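Side-chain contact in uncharacterized protein orp (PDB 2WFB), which is of unknown function but probably carries a mixed molybdenum-copper sulphide cluster, and belongs to the dinitrogenase iron-molybdenum cofactor family: residues V43-G46 / A47-T50. Numbering follows the deposited sequence.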
loop_
_atom_site.group_PDB
_atom_site.type_symbol
_atom_site.label_atom_id
_atom_site.label_comp_id
_atom_site.label_asym_id
_atom_site.label_seq_id
_atom_site.Cartn_x
_atom_site.Cartn_y
_atom_site.Cartn_z
ATOM N N VAL A 43 2.039 -0.504 10.115
ATOM C CA VAL A 43 0.975 -1.495 10.272
ATOM C C VAL A 43 1.555 -2.848 9.864
ATOM O O VAL A 43 1.911 -3.058 8.703
ATOM C CB VAL A 43 -0.289 -1.133 9.433
ATOM C CG1 VAL A 43 -1.372 -2.204 9.550
ATOM C CG2 VAL A 43 -0.867 0.201 9.885
ATOM N N ASP A 44 1.679 -3.736 10.846
ATOM C CA ASP A 44 2.236 -5.074 10.642
ATOM C C ASP A 44 1.315 -5.951 9.778
ATOM O O ASP A 44 0.109 -5.974 9.982
ATOM C CB ASP A 44 2.509 -5.736 12.004
ATOM C CG ASP A 44 3.249 -7.034 11.867
ATOM O OD1 ASP A 44 4.477 -6.982 11.691
ATOM O OD2 ASP A 44 2.602 -8.100 11.914
ATOM N N ASN A 45 1.882 -6.661 8.815
ATOM C CA ASN A 45 1.102 -7.522 7.916
ATOM C C ASN A 45 1.478 -9.009 8.064
ATOM O O ASN A 45 1.283 -9.816 7.141
ATOM C CB ASN A 45 1.276 -7.068 6.446
ATOM C CG ASN A 45 0.278 -7.721 5.514
ATOM O OD1 ASN A 45 -0.901 -7.833 5.838
ATOM N ND2 ASN A 45 0.747 -8.168 4.352
ATOM N N GLY A 46 2.017 -9.366 9.233
ATOM C CA GLY A 46 2.473 -10.748 9.511
ATOM C C GLY A 46 1.402 -11.810 9.310
ATOM O O GLY A 46 1.691 -12.913 8.824
ATOM N N ALA A 47 0.160 -11.471 9.659
ATOM C CA ALA A 47 -0.982 -12.372 9.524
ATOM C C ALA A 47 -1.218 -12.822 8.099
ATOM O O ALA A 47 -1.478 -14.007 7.863
ATOM C CB ALA A 47 -2.235 -11.714 10.049
ATOM N N SER A 48 -1.177 -11.875 7.159
ATOM C CA SER A 48 -1.360 -12.194 5.748
ATOM C C SER A 48 -0.309 -13.171 5.205
ATOM O O SER A 48 -0.642 -14.054 4.429
ATOM C CB SER A 48 -1.385 -10.921 4.893
ATOM O OG SER A 48 -2.436 -10.039 5.270
ATOM N N GLN A 49 0.943 -13.003 5.619
ATOM C CA GLN A 49 2.049 -13.855 5.184
ATOM C C GLN A 49 1.918 -15.344 5.552
ATOM O O GLN A 49 2.465 -16.203 4.854
ATOM C CB GLN A 49 3.373 -13.302 5.732
ATOM C CG GLN A 49 3.863 -12.008 5.042
ATOM C CD GLN A 49 5.136 -11.430 5.673
ATOM O OE1 GLN A 49 5.271 -11.401 6.896
ATOM N NE2 GLN A 49 6.066 -10.962 4.838
ATOM N N THR A 50 1.196 -15.661 6.632
ATOM C CA THR A 50 1.014 -17.055 7.065
ATOM C C THR A 50 -0.043 -17.830 6.247
ATOM O O THR A 50 -0.134 -19.061 6.357
ATOM C CB THR A 50 0.616 -17.138 8.549
ATOM O OG1 THR A 50 -0.731 -16.684 8.684
ATOM C CG2 THR A 50 1.517 -16.262 9.427
HETATM O O HOH W 1 -0.093 -9.026 11.753
#
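Asn45 and Ser48 meet through their polar side-chain ends, three residues apart, where strand 40-44 gives way to a helical turn. Asn45 OD1 lies 2.7 Å from Ser48 OG. Asn58 OD1 is a hydrogen-bond partner of the same hydroxyl. The Asn45 amide reaches Ser48 because chi1 (-168°) swings CG opposite the backbone N, and Ser48 CB sits 3.5 Å from Asn45 ND2. Two backbone carbonyls, of Gly25 and Ala27, take bonds from ND2, which holds the buried amide in this rotation. A weak backbone bond runs from Ser48 N to Asn45 O (3.2 Å).

Asp44 OD2 accepts from Gly46 N at 3.0 Å, with the donor well above the carboxylate plane. A water bridges the same oxygen to Ala47 N. Gln49 extends beyond CG and donates through NE2 to Arg26 O. Thr50 OG1 bonds Ala47 O (2.9 Å), while Thr50 CG2 rests on Gly46 O at 3.4 Å.

The Asp44 bond forms an Asx turn, here joining edge strand 40-44 of the mixed sheet to the short, weakly bonded helix 46-49.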